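Local atomic coordinates of putative riboflavin biosynthesis protein (Shewanella loihica, PDB entry 3KY8), a protein that probably acts as a RibD-type reductase, reducing 5-amino-6-(5-phosphoribosylamino)uracil in riboflavin biosynthesis. Residues I26-D31 with M150-F155; R154-L159 with L184-Q189. All blocks are in the same frame, centred on the assembly; numbering follows the deposited sequence.

Contact 1: I26-D31 with M150-F155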
ATOM      1  N   ILE A  26       7.030  -0.182 -10.213  1.00 31.51           N
ATOM      2  CA  ILE A  26       7.782  -0.371  -8.987  1.00 31.81           C
ATOM      3  C   ILE A  26       7.257  -1.520  -8.119  1.00 33.54           C
ATOM      4  O   ILE A  26       6.056  -1.804  -8.080  1.00 33.95           O
ATOM      5  CB  ILE A  26       7.797   0.964  -8.142  1.00 33.11           C
ATOM      6  CG1 ILE A  26       9.064   1.024  -7.238  1.00 36.64           C
ATOM      7  CG2 ILE A  26       6.488   1.089  -7.338  1.00 34.24           C
ATOM      8  CD1 ILE A  26       9.494   2.425  -6.854  1.00 32.15           C
ATOM      9  N   ALA A  27       8.171  -2.157  -7.398  1.00 32.96           N
ATOM     10  CA  ALA A  27       7.828  -3.225  -6.475  1.00 32.82           C
ATOM     11  C   ALA A  27       7.762  -2.587  -5.101  1.00 31.70           C
ATOM     12  O   ALA A  27       8.638  -1.829  -4.726  1.00 29.08           O
ATOM     13  CB  ALA A  27       8.890  -4.299  -6.499  1.00 33.08           C
ATOM     14  N   THR A  28       6.717  -2.902  -4.358  1.00 35.37           N
ATOM     15  CA  THR A  28       6.554  -2.457  -2.977  1.00 34.96           C
ATOM     16  C   THR A  28       6.221  -3.655  -2.071  1.00 33.29           C
ATOM     17  O   THR A  28       5.644  -4.665  -2.499  1.00 33.76           O
ATOM     18  CB  THR A  28       5.412  -1.373  -2.912  1.00 36.51           C
ATOM     19  OG1 THR A  28       5.261  -0.913  -1.585  1.00 42.82           O
ATOM     20  CG2 THR A  28       4.095  -1.929  -3.311  1.00 34.51           C
ATOM     21  N   SER A  29       6.545  -3.514  -0.800  1.00 32.54           N
ATOM     22  CA  SER A  29       6.039  -4.408   0.223  1.00 32.21           C
ATOM     23  C   SER A  29       4.562  -4.133   0.466  1.00 32.42           C
ATOM     24  O   SER A  29       3.986  -3.159  -0.046  1.00 31.13           O
ATOM     25  CB  SER A  29       6.826  -4.250   1.515  1.00 27.21           C
ATOM     26  OG  SER A  29       6.562  -2.978   2.103  1.00 29.35           O
ATOM     27  N   LEU A  30       3.948  -5.005   1.261  1.00 31.50           N
ATOM     28  CA  LEU A  30       2.517  -4.900   1.524  1.00 32.13           C
ATOM     29  C   LEU A  30       2.240  -3.553   2.190  1.00 30.27           C
ATOM     30  O   LEU A  30       1.260  -2.889   1.890  1.00 31.89           O
ATOM     31  CB  LEU A  30       2.056  -6.099   2.379  1.00 32.46           C
ATOM     32  CG  LEU A  30       0.611  -6.209   2.851  1.00 35.76           C
ATOM     33  CD1 LEU A  30      -0.400  -5.643   1.846  1.00 39.72           C
ATOM     34  CD2 LEU A  30       0.388  -7.688   3.167  1.00 37.77           C
ATOM     35  N   ASP A  31       3.166  -3.163   3.067  1.00 32.37           N
ATOM     36  CA  ASP A  31       3.119  -1.923   3.814  1.00 29.44           C
ATOM     37  C   ASP A  31       3.786  -0.683   3.173  1.00 30.97           C
ATOM     38  O   ASP A  31       3.970   0.330   3.810  1.00 33.67           O
ATOM     39  CB  ASP A  31       3.565  -2.138   5.256  1.00 26.10           C
ATOM     40  CG  ASP A  31       4.907  -2.842   5.430  1.00 29.23           C
ATOM     41  OD1 ASP A  31       5.585  -3.413   4.526  1.00 28.10           O
ATOM     42  OD2 ASP A  31       5.275  -2.846   6.614  1.00 26.32           O
HETATM   43  N   MSE A 150       0.586   4.259 -12.930  1.00 31.97           N
HETATM   44  CA  MSE A 150       1.435   3.475 -12.004  1.00 32.08           C
HETATM   45  C   MSE A 150       1.126   1.993 -12.087  1.00 33.17           C
HETATM   46  O   MSE A 150      -0.046   1.574 -12.009  1.00 34.24           O
HETATM   47  CB  MSE A 150       1.261   3.915 -10.535  1.00 31.95           C
HETATM   48  CG  MSE A 150       1.215   5.407 -10.380  1.00 37.58           C
HETATM   49 SE   MSE A 150       1.333   5.866  -8.512  0.75 28.24          SE
HETATM   50  CE  MSE A 150      -0.472   5.340  -8.156  1.00 27.21           C
ATOM     51  N   VAL A 151       2.177   1.196 -12.252  1.00 32.13           N
ATOM     52  CA  VAL A 151       2.045  -0.265 -12.183  1.00 33.42           C
ATOM     53  C   VAL A 151       2.783  -0.665 -10.893  1.00 34.45           C
ATOM     54  O   VAL A 151       3.981  -0.374 -10.718  1.00 35.60           O
ATOM     55  CB  VAL A 151       2.620  -0.996 -13.413  1.00 32.31           C
ATOM     56  CG1 VAL A 151       2.363  -2.472 -13.290  1.00 32.42           C
ATOM     57  CG2 VAL A 151       2.058  -0.427 -14.697  1.00 29.98           C
ATOM     58  N   ILE A 152       2.038  -1.230  -9.955  1.00 34.34           N
ATOM     59  CA  ILE A 152       2.579  -1.553  -8.644  1.00 31.70           C
ATOM     60  C   ILE A 152       2.496  -3.045  -8.458  1.00 34.01           C
ATOM     61  O   ILE A 152       1.412  -3.618  -8.540  1.00 37.13           O
ATOM     62  CB  ILE A 152       1.825  -0.810  -7.520  1.00 32.07           C
ATOM     63  CG1 ILE A 152       2.095   0.689  -7.593  1.00 35.63           C
ATOM     64  CG2 ILE A 152       2.214  -1.307  -6.121  1.00 30.45           C
ATOM     65  CD1 ILE A 152       0.933   1.519  -7.207  1.00 34.39           C
ATOM     66  N   THR A 153       3.649  -3.661  -8.186  1.00 32.51           N
ATOM     67  CA  THR A 153       3.739  -5.079  -7.874  1.00 34.71           C
ATOM     68  C   THR A 153       3.933  -5.210  -6.389  1.00 32.92           C
ATOM     69  O   THR A 153       4.982  -4.846  -5.855  1.00 33.85           O
ATOM     70  CB  THR A 153       4.875  -5.752  -8.673  1.00 32.06           C
ATOM     71  OG1 THR A 153       4.617  -5.510 -10.052  1.00 35.59           O
ATOM     72  CG2 THR A 153       4.928  -7.234  -8.477  1.00 31.28           C
ATOM     73  N   ARG A 154       2.898  -5.711  -5.728  1.00 33.80           N
ATOM     74  CA  ARG A 154       2.877  -5.749  -4.288  1.00 34.62           C
ATOM     75  C   ARG A 154       3.214  -7.128  -3.722  1.00 33.06           C
ATOM     76  O   ARG A 154       2.610  -8.131  -4.074  1.00 34.64           O
ATOM     77  CB  ARG A 154       1.540  -5.222  -3.768  1.00 34.47           C
ATOM     78  CG  ARG A 154       1.557  -4.932  -2.277  1.00 31.31           C
ATOM     79  CD  ARG A 154       0.260  -4.323  -1.816  1.00 32.86           C
ATOM     80  NE  ARG A 154      -0.012  -3.057  -2.493  1.00 32.99           N
ATOM     81  CZ  ARG A 154       0.346  -1.850  -2.061  1.00 30.29           C
ATOM     82  NH1 ARG A 154       1.008  -1.696  -0.931  1.00 33.79           N
ATOM     83  NH2 ARG A 154      -0.009  -0.769  -2.749  1.00 37.91           N
ATOM     84  N   PHE A 155       4.211  -7.150  -2.850  1.00 33.84           N
ATOM     85  CA  PHE A 155       4.739  -8.388  -2.298  1.00 33.10           C
ATOM     86  C   PHE A 155       4.074  -8.661  -0.946  1.00 32.32           C
ATOM     87  O   PHE A 155       3.873  -7.744  -0.148  1.00 32.94           O
ATOM     88  CB  PHE A 155       6.247  -8.255  -2.091  1.00 34.90           C
ATOM     89  CG  PHE A 155       7.065  -8.453  -3.325  1.00 31.87           C
ATOM     90  CD1 PHE A 155       7.003  -7.565  -4.364  1.00 34.30           C
ATOM     91  CD2 PHE A 155       7.920  -9.530  -3.431  1.00 35.49           C
ATOM     92  CE1 PHE A 155       7.736  -7.751  -5.452  1.00 30.33           C
ATOM     93  CE2 PHE A 155       8.659  -9.719  -4.555  1.00 31.40           C
ATOM     94  CZ  PHE A 155       8.570  -8.839  -5.558  1.00 33.35           C
TER
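T28 and R154 lie side by side on one face of two parallel strands, and the T28 methyl CG2 sits over the centre of the R154 guanidinium, 3.9 Å from NH1. The same methyl presses on I152 CG2 at 3.4 Å, tighter than usual van der Waals contact. It is held there because T28 OG1 stands anti to the backbone N, from where it bonds S29 O on a lone pair in the carbonyl plane. R154 bends at chi3 (-60°), which swings NH1 back to L30 O for a weak bond of 3.1 Å, bent to 133° at the hydrogen. On the other face A27 CB meets F155 CE1 at 3.8 Å. Between these two faces, four backbone bonds set the register: I26 N to V151 O, T153 N to I26 O, T28 N to T153 O at 3.0 Å, and F155 N to T28 O at 2.9 Å. Farther out, W43 meets the F155 ring edge-to-face, while L30 of the second subunit packs on R154. With strand directions only 31° apart, this is the parallel pairing of strands 21-29 and 149-158, central in the mixed sheet of a RibD C-terminal domain.

Contact 2: R154-L159 with L184-Q189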
ATOM      1  N   ARG A 154       2.898  -5.711  -5.728  1.00 33.80           N
ATOM      2  CA  ARG A 154       2.877  -5.749  -4.288  1.00 34.62           C
ATOM      3  C   ARG A 154       3.214  -7.128  -3.722  1.00 33.06           C
ATOM      4  O   ARG A 154       2.610  -8.131  -4.074  1.00 34.64           O
ATOM      5  CB  ARG A 154       1.540  -5.222  -3.768  1.00 34.47           C
ATOM      6  CG  ARG A 154       1.557  -4.932  -2.277  1.00 31.31           C
ATOM      7  CD  ARG A 154       0.260  -4.323  -1.816  1.00 32.86           C
ATOM      8  NE  ARG A 154      -0.012  -3.057  -2.493  1.00 32.99           N
ATOM      9  CZ  ARG A 154       0.346  -1.850  -2.061  1.00 30.29           C
ATOM     10  NH1 ARG A 154       1.008  -1.696  -0.931  1.00 33.79           N
ATOM     11  NH2 ARG A 154      -0.009  -0.769  -2.749  1.00 37.91           N
ATOM     12  N   PHE A 155       4.211  -7.150  -2.850  1.00 33.84           N
ATOM     13  CA  PHE A 155       4.739  -8.388  -2.298  1.00 33.10           C
ATOM     14  C   PHE A 155       4.074  -8.661  -0.946  1.00 32.32           C
ATOM     15  O   PHE A 155       3.873  -7.744  -0.148  1.00 32.94           O
ATOM     16  CB  PHE A 155       6.247  -8.255  -2.091  1.00 34.90           C
ATOM     17  CG  PHE A 155       7.065  -8.453  -3.325  1.00 31.87           C
ATOM     18  CD1 PHE A 155       7.003  -7.565  -4.364  1.00 34.30           C
ATOM     19  CD2 PHE A 155       7.920  -9.530  -3.431  1.00 35.49           C
ATOM     20  CE1 PHE A 155       7.736  -7.751  -5.452  1.00 30.33           C
ATOM     21  CE2 PHE A 155       8.659  -9.719  -4.555  1.00 31.40           C
ATOM     22  CZ  PHE A 155       8.570  -8.839  -5.558  1.00 33.35           C
ATOM     23  N   PRO A 156       3.758  -9.930  -0.657  1.00 33.19           N
ATOM     24  CA  PRO A 156       2.999 -10.291   0.516  1.00 31.80           C
ATOM     25  C   PRO A 156       3.864 -10.322   1.777  1.00 31.88           C
ATOM     26  O   PRO A 156       3.859 -11.330   2.536  1.00 33.07           O
ATOM     27  CB  PRO A 156       2.512 -11.670   0.154  1.00 30.71           C
ATOM     28  CG  PRO A 156       3.593 -12.224  -0.528  1.00 33.02           C
ATOM     29  CD  PRO A 156       4.139 -11.134  -1.403  1.00 34.84           C
ATOM     30  N   ILE A 157       4.591  -9.225   2.014  1.00 29.78           N
ATOM     31  CA  ILE A 157       5.494  -9.150   3.162  1.00 29.92           C
ATOM     32  C   ILE A 157       5.310  -7.806   3.865  1.00 28.98           C
ATOM     33  O   ILE A 157       5.162  -6.797   3.203  1.00 28.60           O
ATOM     34  CB  ILE A 157       6.966  -9.432   2.729  1.00 29.77           C
ATOM     35  CG1 ILE A 157       7.888  -9.561   3.961  1.00 32.02           C
ATOM     36  CG2 ILE A 157       7.458  -8.402   1.759  1.00 31.93           C
ATOM     37  CD1 ILE A 157       9.289 -10.124   3.678  1.00 28.10           C
ATOM     38  N   LEU A 158       5.204  -7.816   5.191  1.00 30.30           N
ATOM     39  CA  LEU A 158       5.268  -6.583   6.001  1.00 29.86           C
ATOM     40  C   LEU A 158       6.725  -6.379   6.417  1.00 30.16           C
ATOM     41  O   LEU A 158       7.285  -7.165   7.195  1.00 29.69           O
ATOM     42  CB  LEU A 158       4.368  -6.658   7.240  1.00 29.05           C
ATOM     43  CG  LEU A 158       2.845  -6.681   6.943  1.00 30.91           C
ATOM     44  CD1 LEU A 158       2.062  -7.017   8.176  1.00 24.17           C
ATOM     45  CD2 LEU A 158       2.282  -5.411   6.251  1.00 25.34           C
ATOM     46  N   LEU A 159       7.349  -5.338   5.894  1.00 28.68           N
ATOM     47  CA  LEU A 159       8.733  -5.019   6.263  1.00 30.61           C
ATOM     48  C   LEU A 159       8.832  -4.292   7.587  1.00 31.08           C
ATOM     49  O   LEU A 159       9.818  -4.466   8.298  1.00 31.06           O
ATOM     50  CB  LEU A 159       9.445  -4.201   5.186  1.00 30.66           C
ATOM     51  CG  LEU A 159       9.697  -4.914   3.848  1.00 27.69           C
ATOM     52  CD1 LEU A 159      10.455  -3.984   2.919  1.00 29.26           C
ATOM     53  CD2 LEU A 159      10.444  -6.212   3.955  1.00 30.83           C
ATOM     54  N   LEU A 184       3.210 -14.664 -10.804  1.00 42.74           N
ATOM     55  CA  LEU A 184       4.167 -15.545 -10.055  1.00 44.99           C
ATOM     56  C   LEU A 184       3.536 -16.243  -8.858  1.00 48.92           C
ATOM     57  O   LEU A 184       4.233 -16.578  -7.885  1.00 50.66           O
ATOM     58  CB  LEU A 184       5.421 -14.767  -9.587  1.00 42.10           C
ATOM     59  CG  LEU A 184       6.315 -14.211 -10.699  1.00 44.64           C
ATOM     60  CD1 LEU A 184       7.395 -13.240 -10.200  1.00 37.50           C
ATOM     61  CD2 LEU A 184       6.936 -15.356 -11.426  1.00 47.31           C
ATOM     62  N   ASP A 185       2.219 -16.433  -8.907  1.00 50.58           N
ATOM     63  CA  ASP A 185       1.476 -17.051  -7.794  1.00 51.88           C
ATOM     64  C   ASP A 185       1.343 -16.270  -6.489  1.00 50.08           C
ATOM     65  O   ASP A 185       0.321 -16.450  -5.810  1.00 54.33           O
ATOM     66  CB  ASP A 185       2.000 -18.465  -7.465  1.00 53.81           C
ATOM     67  CG  ASP A 185       1.402 -19.533  -8.377  1.00 60.28           C
ATOM     68  OD1 ASP A 185       0.150 -19.726  -8.313  1.00 65.12           O
ATOM     69  OD2 ASP A 185       2.181 -20.171  -9.144  1.00 70.57           O
ATOM     70  N   SER A 186       2.300 -15.442  -6.080  1.00 46.05           N
ATOM     71  CA  SER A 186       2.056 -14.720  -4.828  1.00 43.23           C
ATOM     72  C   SER A 186       2.271 -13.248  -4.865  1.00 38.99           C
ATOM     73  O   SER A 186       2.499 -12.671  -3.820  1.00 39.97           O
ATOM     74  CB  SER A 186       2.832 -15.322  -3.619  1.00 49.33           C
ATOM     75  OG  SER A 186       2.002 -15.413  -2.422  1.00 43.55           O
ATOM     76  N   LEU A 187       2.169 -12.625  -6.038  1.00 37.18           N
ATOM     77  CA  LEU A 187       2.296 -11.179  -6.150  1.00 34.24           C
ATOM     78  C   LEU A 187       1.045 -10.662  -6.793  1.00 33.33           C
ATOM     79  O   LEU A 187       0.440 -11.345  -7.623  1.00 34.37           O
ATOM     80  CB  LEU A 187       3.501 -10.802  -7.018  1.00 36.85           C
ATOM     81  CG  LEU A 187       4.873 -11.353  -6.667  1.00 35.08           C
ATOM     82  CD1 LEU A 187       5.925 -10.785  -7.615  1.00 35.18           C
ATOM     83  CD2 LEU A 187       5.172 -11.058  -5.165  1.00 32.65           C
ATOM     84  N   THR A 188       0.617  -9.474  -6.386  1.00 34.99           N
ATOM     85  CA  THR A 188      -0.438  -8.783  -7.102  1.00 33.03           C
ATOM     86  C   THR A 188       0.241  -7.717  -7.881  1.00 33.69           C
ATOM     87  O   THR A 188       1.185  -7.108  -7.385  1.00 37.60           O
ATOM     88  CB  THR A 188      -1.565  -8.210  -6.214  1.00 34.28           C
ATOM     89  OG1 THR A 188      -1.039  -7.222  -5.292  1.00 40.32           O
ATOM     90  CG2 THR A 188      -2.275  -9.350  -5.471  1.00 32.02           C
ATOM     91  N   GLN A 189      -0.198  -7.539  -9.124  1.00 33.57           N
ATOM     92  CA  GLN A 189       0.265  -6.466  -9.979  1.00 33.34           C
ATOM     93  C   GLN A 189      -0.957  -5.692 -10.491  1.00 32.64           C
ATOM     94  O   GLN A 189      -1.762  -6.238 -11.235  1.00 35.53           O
ATOM     95  CB  GLN A 189       1.110  -6.994 -11.140  1.00 31.93           C
ATOM     96  CG  GLN A 189       1.743  -5.878 -11.993  1.00 35.02           C
ATOM     97  CD  GLN A 189       2.747  -6.382 -13.003  1.00 36.66           C
ATOM     98  OE1 GLN A 189       2.364  -6.877 -14.069  1.00 35.37           O
ATOM     99  NE2 GLN A 189       4.033  -6.221 -12.706  1.00 29.92           N
TER
HETATM  100  O   HOH W   1      -0.166  -8.624  -2.623  1.00 40.54           O
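L187 lays its methyl CD2 over the face of the F155 ring, 3.7 Å from the centroid and 14° off the normal, a well-centred CH-pi contact. Its other methyl, CD1, is on the same side of the ring, displaced toward F155 CZ (3.9 Å). With CG anti to the carbonyl carbon (chi1 -54°), the L187 chain runs alongside F155, pointing the same way, and brings CD2 over the ring. P156 extends the close packing, its CD touching L187 CD2 and lying 3.3 Å from S186 O. Losing the F155 ring to an alanine is likely to leave the L187 methyls without their aromatic partner and to open a gap beside A27. Toward R154 and T188 one bond is firm, R154 N to T188 O at 2.8 Å, but the return bond from T188 N to R154 O is weak at 3.3 Å. There a water donates to R154 O at 3.2 Å and also bonds T188 OG1, bridging the strands on this looser, hydrated side. Beyond the pair, P156 centres an inverse gamma turn, and S186 OG is bonded by V177 N of the second subunit. One hydrogen-bonded antiparallel pair, R154 with T188, thus marks where strand 187-194 starts alongside strand 149-158 in the mixed sheet.

From the N terminus, strand 21-29 supplies the first half of contact 1, which closes a loop of 118 residues containing all four helices and several strands of the domain. Strand 149-158 then serves both contacts, sharing R154 and F155. Contact 2 closes a shorter, helix-free excursion of 24 residues through strand 173-183 and back at 187-194. The loops follow one another rather than nesting. Strand 149-158 is therefore the middle of three, parallel to one neighbour and antiparallel to the other. T153 OG1 to Q189 NE2 (2.8 Å) is a probable hydrogen bond between the contacts. Past the shared residues, I157 and L158 pair with a strand of the second subunit, carrying the sheet across the interface.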